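Local coordinates for serine protease inhibitor 2 (Anopheles gambiae, PDB 3PZF), which inhibits clip-domain serine proteases through covalent complex formation and thereby restrains melanization, a mosquito immune response, at residues 108-113 and 179-184; 246-251 and 372-377. All coordinates share one frame; numbering follows the deposited sequence.

Contact 1 (108-113 and 179-184); sequences IATNFF and LVNVIY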
loop_
_atom_site.group_PDB
_atom_site.type_symbol
_atom_site.label_atom_id
_atom_site.label_comp_id
_atom_site.label_asym_id
_atom_site.label_seq_id
_atom_site.Cartn_x
_atom_site.Cartn_y
_atom_site.Cartn_z
ATOM N N ILE A 108 -5.909 -7.496 4.279
ATOM C CA ILE A 108 -6.400 -6.545 3.293
ATOM C C ILE A 108 -7.928 -6.661 3.251
ATOM O O ILE A 108 -8.474 -7.756 3.069
ATOM C CB ILE A 108 -5.808 -6.856 1.914
ATOM C CG1 ILE A 108 -4.287 -6.634 1.928
ATOM C CG2 ILE A 108 -6.453 -6.008 0.816
ATOM C CD1 ILE A 108 -3.621 -7.319 0.694
ATOM N N ALA A 109 -8.626 -5.553 3.466
ATOM C CA ALA A 109 -10.085 -5.596 3.545
ATOM C C ALA A 109 -10.683 -4.617 2.554
ATOM O O ALA A 109 -10.245 -3.465 2.459
ATOM C CB ALA A 109 -10.562 -5.298 4.950
ATOM N N THR A 110 -11.706 -5.074 1.832
ATOM C CA THR A 110 -12.277 -4.279 0.760
ATOM C C THR A 110 -13.788 -4.484 0.764
ATOM O O THR A 110 -14.262 -5.620 0.845
ATOM C CB THR A 110 -11.711 -4.735 -0.632
ATOM O OG1 THR A 110 -10.287 -4.655 -0.648
ATOM C CG2 THR A 110 -12.282 -3.881 -1.783
ATOM N N ASN A 111 -14.539 -3.388 0.676
ATOM C CA ASN A 111 -16.002 -3.430 0.708
ATOM C C ASN A 111 -16.597 -2.388 -0.240
ATOM O O ASN A 111 -16.203 -1.223 -0.193
ATOM C CB ASN A 111 -16.492 -3.122 2.140
ATOM C CG ASN A 111 -17.900 -3.639 2.427
ATOM O OD1 ASN A 111 -18.748 -3.738 1.536
ATOM N ND2 ASN A 111 -18.161 -3.938 3.702
ATOM N N PHE A 112 -17.557 -2.793 -1.065
ATOM C CA PHE A 112 -18.442 -1.833 -1.721
ATOM C C PHE A 112 -19.620 -1.563 -0.779
ATOM O O PHE A 112 -20.299 -2.490 -0.367
ATOM C CB PHE A 112 -19.053 -2.382 -2.994
ATOM C CG PHE A 112 -18.088 -2.594 -4.131
ATOM C CD1 PHE A 112 -17.984 -1.659 -5.152
ATOM C CD2 PHE A 112 -17.368 -3.777 -4.232
ATOM C CE1 PHE A 112 -17.117 -1.887 -6.227
ATOM C CE2 PHE A 112 -16.537 -4.012 -5.317
ATOM C CZ PHE A 112 -16.421 -3.066 -6.314
ATOM N N PHE A 113 -19.855 -0.302 -0.446
ATOM C CA PHE A 113 -21.040 0.094 0.327
ATOM C C PHE A 113 -22.057 0.683 -0.654
ATOM O O PHE A 113 -21.832 1.745 -1.239
ATOM C CB PHE A 113 -20.639 1.101 1.414
ATOM C CG PHE A 113 -19.741 0.515 2.487
ATOM C CD1 PHE A 113 -20.288 -0.229 3.522
ATOM C CD2 PHE A 113 -18.352 0.666 2.439
ATOM C CE1 PHE A 113 -19.495 -0.778 4.498
ATOM C CE2 PHE A 113 -17.547 0.115 3.422
ATOM C CZ PHE A 113 -18.113 -0.609 4.450
ATOM N N LEU A 179 -16.390 2.643 -2.530
ATOM C CA LEU A 179 -15.560 1.459 -2.520
ATOM C C LEU A 179 -14.461 1.795 -1.531
ATOM O O LEU A 179 -13.776 2.798 -1.711
ATOM C CB LEU A 179 -14.970 1.222 -3.914
ATOM C CG LEU A 179 -13.956 0.085 -4.067
ATOM C CD1 LEU A 179 -14.476 -1.231 -3.510
ATOM C CD2 LEU A 179 -13.569 -0.099 -5.548
ATOM N N VAL A 180 -14.290 0.966 -0.501
ATOM C CA VAL A 180 -13.381 1.286 0.607
ATOM C C VAL A 180 -12.385 0.161 0.750
ATOM O O VAL A 180 -12.767 -0.995 0.723
ATOM C CB VAL A 180 -14.167 1.436 1.931
ATOM C CG1 VAL A 180 -13.209 1.730 3.097
ATOM C CG2 VAL A 180 -15.176 2.553 1.813
ATOM N N ASN A 181 -11.103 0.500 0.877
ATOM C CA ASN A 181 -10.082 -0.486 1.129
ATOM C C ASN A 181 -9.189 -0.058 2.288
ATOM O O ASN A 181 -8.781 1.095 2.374
ATOM C CB ASN A 181 -9.212 -0.694 -0.111
ATOM C CG ASN A 181 -8.021 -1.588 0.163
ATOM O OD1 ASN A 181 -8.130 -2.820 0.165
ATOM N ND2 ASN A 181 -6.892 -0.982 0.412
ATOM N N VAL A 182 -8.889 -0.998 3.172
ATOM C CA VAL A 182 -7.946 -0.748 4.251
ATOM C C VAL A 182 -6.994 -1.932 4.353
ATOM O O VAL A 182 -7.254 -3.021 3.847
ATOM C CB VAL A 182 -8.633 -0.503 5.628
ATOM C CG1 VAL A 182 -9.478 0.778 5.593
ATOM C CG2 VAL A 182 -9.510 -1.681 6.012
ATOM N N ILE A 183 -5.866 -1.703 5.010
ATOM C CA ILE A 183 -4.865 -2.744 5.159
ATOM C C ILE A 183 -4.251 -2.602 6.534
ATOM O O ILE A 183 -4.187 -1.495 7.075
ATOM C CB ILE A 183 -3.767 -2.647 4.102
ATOM C CG1 ILE A 183 -2.839 -3.867 4.211
ATOM C CG2 ILE A 183 -2.997 -1.326 4.277
ATOM C CD1 ILE A 183 -1.813 -3.971 3.068
ATOM N N TYR A 184 -3.866 -3.728 7.121
ATOM C CA TYR A 184 -3.316 -3.726 8.476
ATOM C C TYR A 184 -2.202 -4.750 8.510
ATOM O O TYR A 184 -2.299 -5.805 7.861
ATOM C CB TYR A 184 -4.406 -4.067 9.498
ATOM C CG TYR A 184 -3.870 -4.555 10.830
ATOM C CD1 TYR A 184 -3.527 -3.659 11.830
ATOM C CD2 TYR A 184 -3.696 -5.912 11.076
ATOM C CE1 TYR A 184 -3.044 -4.105 13.061
ATOM C CE2 TYR A 184 -3.217 -6.369 12.296
ATOM C CZ TYR A 184 -2.891 -5.464 13.281
ATOM O OH TYR A 184 -2.406 -5.920 14.486
#
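Thr110 and Asn181 face each other across two antiparallel strands of serpin sheet A, the second and third strands (s2A and s3A) of the conformationally mobile sheet of this family. The hydroxyl OG1 of Thr110 donates to OD1 of Asn181 at 2.9 Å, in the plane of the amide and on a lone pair of that oxygen. With CG of Asn181 anti to its backbone N (chi1 173°), the amide is carried to the Thr110 side. Along the same face, CG1 of Ile108 lies 3.8 Å from CD1 of Ile183, the two side chains running side by side. At the Phe112 end, CD1 of Leu179 sits over the middle of the aromatic ring, 3.6 Å from its centroid and 1° off the normal. On the reverse face, CB of Ala109 meets CG2 of Val182 at 3.9 Å, and CG2 of Val180 reaches the edge of the Phe113 ring, 3.7 Å from its CD2. Two reciprocal pairs of backbone bonds, Ala109 with Val182 and Asn111 with Val180, fix the register. Helix 45-58 packs on the Thr110 face, a setting consistent with the serpin shutter region, and helix 144-158 covers the other, with Trp154 edge-to-face on Phe113. Strand 332-341 and the short strand 345-346, in the hinge, which is required for protease binding, pair with 177-188. Strand 134-139 flanks 105-115, and just beyond it OH of Tyr141 hydrogen-bonds O of Phe113.

Contact 2 (246-251 and 372-377); sequences MYFILP and RPFIFF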
loop_
_atom_site.group_PDB
_atom_site.type_symbol
_atom_site.label_atom_id
_atom_site.label_comp_id
_atom_site.label_asym_id
_atom_site.label_seq_id
_atom_site.Cartn_x
_atom_site.Cartn_y
_atom_site.Cartn_z
ATOM N N MET A 246 10.851 -5.121 4.736
ATOM C CA MET A 246 10.695 -3.703 4.443
ATOM C C MET A 246 11.961 -3.207 3.788
ATOM O O MET A 246 13.062 -3.418 4.297
ATOM C CB MET A 246 10.403 -2.855 5.697
ATOM C CG MET A 246 10.235 -1.361 5.363
ATOM S SD MET A 246 9.647 -0.337 6.776
ATOM C CE MET A 246 7.887 -0.657 6.811
ATOM N N TYR A 247 11.808 -2.519 2.663
ATOM C CA TYR A 247 12.953 -1.884 2.018
ATOM C C TYR A 247 12.936 -0.389 2.262
ATOM O O TYR A 247 11.861 0.211 2.352
ATOM C CB TYR A 247 12.908 -2.120 0.515
ATOM C CG TYR A 247 13.384 -3.479 0.050
ATOM C CD1 TYR A 247 12.503 -4.559 -0.025
ATOM C CD2 TYR A 247 14.724 -3.685 -0.344
ATOM C CE1 TYR A 247 12.943 -5.822 -0.476
ATOM C CE2 TYR A 247 15.149 -4.936 -0.806
ATOM C CZ TYR A 247 14.265 -5.995 -0.859
ATOM O OH TYR A 247 14.738 -7.226 -1.346
ATOM N N PHE A 248 14.128 0.208 2.414
ATOM C CA PHE A 248 14.265 1.647 2.631
ATOM C C PHE A 248 15.136 2.191 1.520
ATOM O O PHE A 248 16.200 1.632 1.259
ATOM C CB PHE A 248 14.956 1.931 3.984
ATOM C CG PHE A 248 14.210 1.367 5.171
ATOM C CD1 PHE A 248 13.349 2.167 5.907
ATOM C CD2 PHE A 248 14.320 0.017 5.504
ATOM C CE1 PHE A 248 12.637 1.640 6.972
ATOM C CE2 PHE A 248 13.604 -0.510 6.578
ATOM C CZ PHE A 248 12.773 0.311 7.322
ATOM N N ILE A 249 14.709 3.276 0.885
ATOM C CA ILE A 249 15.543 3.962 -0.109
ATOM C C ILE A 249 15.831 5.362 0.411
ATOM O O ILE A 249 14.918 6.185 0.502
ATOM C CB ILE A 249 14.851 4.046 -1.469
ATOM C CG1 ILE A 249 14.565 2.622 -1.998
ATOM C CG2 ILE A 249 15.696 4.860 -2.461
ATOM C CD1 ILE A 249 13.662 2.590 -3.282
ATOM N N LEU A 250 17.104 5.602 0.749
ATOM C CA LEU A 250 17.532 6.834 1.417
ATOM C C LEU A 250 18.385 7.613 0.433
ATOM O O LEU A 250 19.515 7.209 0.132
ATOM C CB LEU A 250 18.344 6.488 2.666
ATOM C CG LEU A 250 19.008 7.669 3.414
ATOM C CD1 LEU A 250 17.963 8.581 4.064
ATOM C CD2 LEU A 250 19.968 7.134 4.462
ATOM N N PRO A 251 17.852 8.723 -0.095
ATOM C CA PRO A 251 18.592 9.522 -1.082
ATOM C C PRO A 251 19.942 9.956 -0.493
ATOM O O PRO A 251 19.993 10.293 0.677
ATOM C CB PRO A 251 17.690 10.759 -1.284
ATOM C CG PRO A 251 16.285 10.251 -0.975
ATOM C CD PRO A 251 16.484 9.245 0.146
ATOM N N ARG A 372 17.208 11.932 7.266
ATOM C CA ARG A 372 16.562 12.823 6.311
ATOM C C ARG A 372 15.480 12.009 5.579
ATOM O O ARG A 372 15.376 10.826 5.805
ATOM C CB ARG A 372 17.564 13.409 5.330
ATOM C CG ARG A 372 18.325 12.395 4.575
ATOM C CD ARG A 372 19.484 13.026 3.800
ATOM N NE ARG A 372 20.198 11.923 3.185
ATOM C CZ ARG A 372 21.237 11.316 3.739
ATOM N NH1 ARG A 372 21.747 11.774 4.884
ATOM N NH2 ARG A 372 21.784 10.276 3.137
ATOM N N PRO A 373 14.658 12.658 4.748
ATOM C CA PRO A 373 13.484 11.932 4.218
ATOM C C PRO A 373 13.862 10.713 3.362
ATOM O O PRO A 373 14.921 10.677 2.730
ATOM C CB PRO A 373 12.778 12.989 3.354
ATOM C CG PRO A 373 13.049 14.288 4.093
ATOM C CD PRO A 373 14.552 14.109 4.517
ATOM N N PHE A 374 13.002 9.706 3.385
ATOM C CA PHE A 374 13.290 8.474 2.648
ATOM C C PHE A 374 12.012 7.802 2.243
ATOM O O PHE A 374 10.935 8.165 2.719
ATOM C CB PHE A 374 14.139 7.532 3.520
ATOM C CG PHE A 374 13.513 7.173 4.855
ATOM C CD1 PHE A 374 13.813 7.920 6.007
ATOM C CD2 PHE A 374 12.675 6.075 4.974
ATOM C CE1 PHE A 374 13.288 7.578 7.224
ATOM C CE2 PHE A 374 12.130 5.718 6.203
ATOM C CZ PHE A 374 12.431 6.498 7.344
ATOM N N ILE A 375 12.154 6.831 1.331
ATOM C CA ILE A 375 11.039 6.032 0.812
ATOM C C ILE A 375 11.138 4.669 1.452
ATOM O O ILE A 375 12.236 4.205 1.726
ATOM C CB ILE A 375 11.208 5.902 -0.714
ATOM C CG1 ILE A 375 11.131 7.312 -1.331
ATOM C CG2 ILE A 375 10.156 4.885 -1.333
ATOM C CD1 ILE A 375 11.844 7.465 -2.701
ATOM N N PHE A 376 10.006 4.024 1.723
ATOM C CA PHE A 376 10.031 2.647 2.173
ATOM C C PHE A 376 8.911 1.868 1.485
ATOM O O PHE A 376 7.953 2.465 0.957
ATOM C CB PHE A 376 9.877 2.558 3.691
ATOM C CG PHE A 376 8.552 3.068 4.201
ATOM C CD1 PHE A 376 8.399 4.406 4.603
ATOM C CD2 PHE A 376 7.457 2.211 4.311
ATOM C CE1 PHE A 376 7.159 4.879 5.056
ATOM C CE2 PHE A 376 6.216 2.684 4.776
ATOM C CZ PHE A 376 6.076 4.020 5.149
ATOM N N PHE A 377 9.052 0.547 1.453
ATOM C CA PHE A 377 7.977 -0.319 0.975
ATOM C C PHE A 377 8.086 -1.694 1.622
ATOM O O PHE A 377 9.155 -2.082 2.099
ATOM C CB PHE A 377 7.890 -0.390 -0.576
ATOM C CG PHE A 377 9.099 -0.963 -1.270
ATOM C CD1 PHE A 377 10.154 -0.149 -1.656
ATOM C CD2 PHE A 377 9.143 -2.318 -1.618
ATOM C CE1 PHE A 377 11.253 -0.688 -2.347
ATOM C CE2 PHE A 377 10.260 -2.849 -2.299
ATOM C CZ PHE A 377 11.296 -2.019 -2.656
HETATM O O HOH W 1 22.193 7.843 1.173
#
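Ile249 and Ile375 form the apolar centre of this pairing in serpin sheet B, where strands s3B and s4B run antiparallel; their CB atoms lie 4.2 Å apart, and helix 257-263 lies against both. On the same face, the rings of Tyr247 and Phe377 lie nearly parallel (planes at 13°, centroids 5.1 Å apart) but are slid so far that they barely overlap. The closer contact is a CH-pi one: CB of Tyr247 stands over the face of the Phe377 ring, toward its rim, 3.7 Å from the centroid. On the other face, CD1 of Phe248 touches CE2 of Phe374 at 3.8 Å, the latter meeting the edge of the Phe248 ring. Next along, Met246, bent at chi3 (-79°), brings CE within 3.8 Å of CD2 of Phe376, while SD lies obliquely to that ring, 5.0 Å from its centroid, a Met-aromatic contact; Phe288 also meets that ring. Reciprocal backbone bonds join Tyr247 to Phe377 and Ile249 to Ile375. The pairing then gives way to a polar edge at the partly exposed Arg372, whose guanidinium passes under CD1 of Leu250 on one face. Its in-plane edge grips a single carbonyl: NE and NH2 of Arg372 both donate to O of Pro251, each at 3.0 Å.

Overall arrangement
One backbone scheme, antiparallel pairing of strands distant in sequence, serves two parts of the serpin body, with contact centres about 26 Å apart on opposite sides of the chain's centre. The contacts share no strand: contact 1 joins 105-115 to 177-188, contact 2 joins 244-251 to 374-380. Both are buried, but contact 1 is wholly so, whereas contact 2 ends at a partly exposed arginine. Contact 1, in the sheet that receives the reactive loop when a serpin inhibits its target, keeps a polar side-chain bond on the face beneath a helix. Contact 2, in sheet B, is dominated by aromatic and aliphatic groups, and the side-chain hydrogen bonds across it are confined to the Arg372 end.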